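PDB 1SBZ: probable UbiX-like flavin prenyltransferase from Escherichia coli, which probably transfers a dimethylallyl group to reduced FMN, making the prenylated flavin cofactor used by a partner phenolic acid decarboxylase. Local coordinates for residues D[18-23]-D[52-57]. Residues are numbered along the deposited sequence; the frame is centred on the assembly and turned at random.
Sequences ALLQAL and RDVAAL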
ATOM      1  N   ALA D  18      35.657  11.957  17.079  1.00 23.57           N
ATOM      2  CA  ALA D  18      36.597  11.895  15.968  1.00 24.19           C
ATOM      3  C   ALA D  18      36.145  12.738  14.771  1.00 24.64           C
ATOM      4  O   ALA D  18      36.965  13.398  14.134  1.00 24.72           O
ATOM      5  CB  ALA D  18      36.837  10.461  15.550  1.00 24.16           C
ATOM      6  N   LEU D  19      34.848  12.708  14.471  1.00 24.89           N
ATOM      7  CA  LEU D  19      34.303  13.533  13.394  1.00 25.33           C
ATOM      8  C   LEU D  19      34.441  15.022  13.721  1.00 25.76           C
ATOM      9  O   LEU D  19      34.788  15.825  12.845  1.00 25.48           O
ATOM     10  CB  LEU D  19      32.850  13.156  13.087  1.00 24.90           C
ATOM     11  CG  LEU D  19      32.079  13.999  12.061  1.00 25.28           C
ATOM     12  CD1 LEU D  19      31.342  13.104  11.080  1.00 24.98           C
ATOM     13  CD2 LEU D  19      31.115  14.940  12.769  1.00 25.41           C
ATOM     14  N   LEU D  20      34.170  15.376  14.979  1.00 26.19           N
ATOM     15  CA  LEU D  20      34.330  16.751  15.448  1.00 27.02           C
ATOM     16  C   LEU D  20      35.785  17.202  15.424  1.00 28.31           C
ATOM     17  O   LEU D  20      36.069  18.356  15.096  1.00 28.65           O
ATOM     18  CB  LEU D  20      33.754  16.928  16.858  1.00 26.37           C
ATOM     19  CG  LEU D  20      32.244  17.082  17.023  1.00 24.64           C
ATOM     20  CD1 LEU D  20      31.887  16.989  18.495  1.00 21.92           C
ATOM     21  CD2 LEU D  20      31.750  18.395  16.435  1.00 21.71           C
ATOM     22  N   GLN D  21      36.698  16.297  15.776  1.00 29.78           N
ATOM     23  CA  GLN D  21      38.135  16.565  15.684  1.00 31.32           C
ATOM     24  C   GLN D  21      38.565  16.849  14.243  1.00 32.11           C
ATOM     25  O   GLN D  21      39.259  17.832  13.984  1.00 32.39           O
ATOM     26  CB  GLN D  21      38.939  15.389  16.242  1.00 31.18           C
ATOM     27  CG  GLN D  21      39.027  15.348  17.764  1.00 32.12           C
ATOM     28  CD  GLN D  21      39.499  14.005  18.294  1.00 32.13           C
ATOM     29  OE1 GLN D  21      39.512  13.008  17.568  1.00 33.42           O
ATOM     30  NE2 GLN D  21      39.882  13.976  19.563  1.00 33.58           N
ATOM     31  N   ALA D  22      38.151  15.985  13.316  1.00 33.15           N
ATOM     32  CA  ALA D  22      38.469  16.139  11.894  1.00 34.27           C
ATOM     33  C   ALA D  22      37.896  17.431  11.304  1.00 35.15           C
ATOM     34  O   ALA D  22      38.523  18.061  10.451  1.00 34.93           O
ATOM     35  CB  ALA D  22      37.979  14.930  11.102  1.00 34.29           C
ATOM     36  N   LEU D  23      36.707  17.812  11.767  1.00 36.23           N
ATOM     37  CA  LEU D  23      36.067  19.059  11.350  1.00 37.41           C
ATOM     38  C   LEU D  23      36.827  20.290  11.849  1.00 38.51           C
ATOM     39  O   LEU D  23      36.932  21.293  11.133  1.00 38.31           O
ATOM     40  CB  LEU D  23      34.606  19.097  11.813  1.00 37.30           C
ATOM     41  CG  LEU D  23      33.461  18.732  10.854  1.00 37.24           C
ATOM     42  CD1 LEU D  23      33.809  17.642   9.857  1.00 36.99           C
ATOM     43  CD2 LEU D  23      32.219  18.342  11.639  1.00 36.93           C
ATOM     44  N   ARG D  52      32.173  18.878  28.187  1.00 29.46           N
ATOM     45  CA  ARG D  52      32.731  20.211  27.960  1.00 29.32           C
ATOM     46  C   ARG D  52      33.949  20.189  27.038  1.00 28.55           C
ATOM     47  O   ARG D  52      34.112  21.085  26.210  1.00 28.60           O
ATOM     48  CB  ARG D  52      33.056  20.909  29.283  1.00 29.71           C
ATOM     49  CG  ARG D  52      31.874  21.657  29.882  1.00 31.68           C
ATOM     50  CD  ARG D  52      31.207  20.986  31.076  1.00 35.71           C
ATOM     51  NE  ARG D  52      30.934  19.554  30.899  1.00 38.93           N
ATOM     52  CZ  ARG D  52      31.338  18.589  31.733  1.00 39.46           C
ATOM     53  NH1 ARG D  52      32.033  18.880  32.836  1.00 38.28           N
ATOM     54  NH2 ARG D  52      31.030  17.325  31.466  1.00 38.86           N
ATOM     55  N   ASP D  53      34.794  19.168  27.186  1.00 27.98           N
ATOM     56  CA  ASP D  53      35.896  18.920  26.254  1.00 27.22           C
ATOM     57  C   ASP D  53      35.395  18.802  24.819  1.00 27.02           C
ATOM     58  O   ASP D  53      35.991  19.356  23.896  1.00 26.65           O
ATOM     59  CB  ASP D  53      36.621  17.624  26.611  1.00 27.19           C
ATOM     60  CG  ASP D  53      37.535  17.766  27.807  1.00 27.11           C
ATOM     61  OD1 ASP D  53      38.016  18.883  28.085  1.00 26.85           O
ATOM     62  OD2 ASP D  53      37.843  16.795  28.520  1.00 25.77           O
ATOM     63  N   VAL D  54      34.305  18.057  24.641  1.00 26.91           N
ATOM     64  CA  VAL D  54      33.711  17.851  23.317  1.00 26.70           C
ATOM     65  C   VAL D  54      33.058  19.142  22.819  1.00 26.69           C
ATOM     66  O   VAL D  54      33.224  19.516  21.659  1.00 26.46           O
ATOM     67  CB  VAL D  54      32.709  16.667  23.322  1.00 26.66           C
ATOM     68  CG1 VAL D  54      31.945  16.578  21.999  1.00 26.68           C
ATOM     69  CG2 VAL D  54      33.440  15.365  23.596  1.00 26.06           C
ATOM     70  N   ALA D  55      32.345  19.834  23.704  1.00 26.94           N
ATOM     71  CA  ALA D  55      31.744  21.119  23.357  1.00 27.39           C
ATOM     72  C   ALA D  55      32.795  22.087  22.800  1.00 27.83           C
ATOM     73  O   ALA D  55      32.533  22.815  21.839  1.00 27.88           O
ATOM     74  CB  ALA D  55      31.038  21.724  24.561  1.00 27.50           C
ATOM     75  N   ALA D  56      33.991  22.061  23.392  1.00 28.21           N
ATOM     76  CA  ALA D  56      35.097  22.929  22.981  1.00 28.62           C
ATOM     77  C   ALA D  56      35.679  22.580  21.601  1.00 28.73           C
ATOM     78  O   ALA D  56      36.439  23.366  21.024  1.00 28.72           O
ATOM     79  CB  ALA D  56      36.195  22.936  24.051  1.00 28.66           C
ATOM     80  N   LEU D  57      35.324  21.408  21.077  1.00 28.81           N
ATOM     81  CA  LEU D  57      35.720  21.008  19.722  1.00 28.84           C
ATOM     82  C   LEU D  57      34.901  21.735  18.655  1.00 29.06           C
ATOM     83  O   LEU D  57      35.294  21.788  17.490  1.00 28.90           O
ATOM     84  CB  LEU D  57      35.566  19.496  19.550  1.00 28.84           C
ATOM     85  CG  LEU D  57      36.732  18.502  19.617  1.00 29.38           C
ATOM     86  CD1 LEU D  57      38.063  19.095  20.102  1.00 29.50           C
ATOM     87  CD2 LEU D  57      36.336  17.287  20.440  1.00 28.81           C
TER
HETATM   88  O   HOH W   1      34.758  20.554  15.138  1.00 27.50           O
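Leu20 and Leu57 mark the place where the two backbones draw together, their CA atoms 6.2 Å apart. Residues 18-23 are a run of regular helix within 13-24, with helical bonds from Ala22 N to Ala18 O and from Leu23 N to Leu19 O, whereas 52-57 begins in the short helix 51-55. There Ala56 N still bonds four residues back to Arg52 O, and Leu57 N reaches three back to Val54 O at 2.9 Å. The backbones are joined through one water, which donates to Leu20 O at 2.6 Å and to Leu57 O at 2.7 Å.

Leu20 carries the side-chain contact and uses two parts of itself. Its CB lies 4.1 Å from Leu57 CB, so these two leucines meet at the roots of their side chains. Further out, methyl CD1 of Leu20 touches CG1 of Val54 at 3.5 Å, the two side chains crossing at about a right angle. The valine reaches it with the branch set anti to its own backbone N (chi1 172°).

The setting is the Rossmann-like fold of the UbiX/PAD1 flavoproteins, a parallel sheet in the order 3-2-1-4-5-6 with helices packed against it. Leu20 also rests on Val5 and Met7 of strand 2-7, and Val54 on Leu33 and Met35 of the adjacent strand 30-35, which puts the Leu20-Val54 pair over two neighbouring strands. A bound FMN lies about 13 Å from the side chain of Val54, so the contact sits away from the flavin.

At the more open margin, Gln21 lays its aliphatic CG near Leu57 CD2, a looser approach of 4.3 Å, and its side chain also touches Tyr49, a residue that Val54 meets as well.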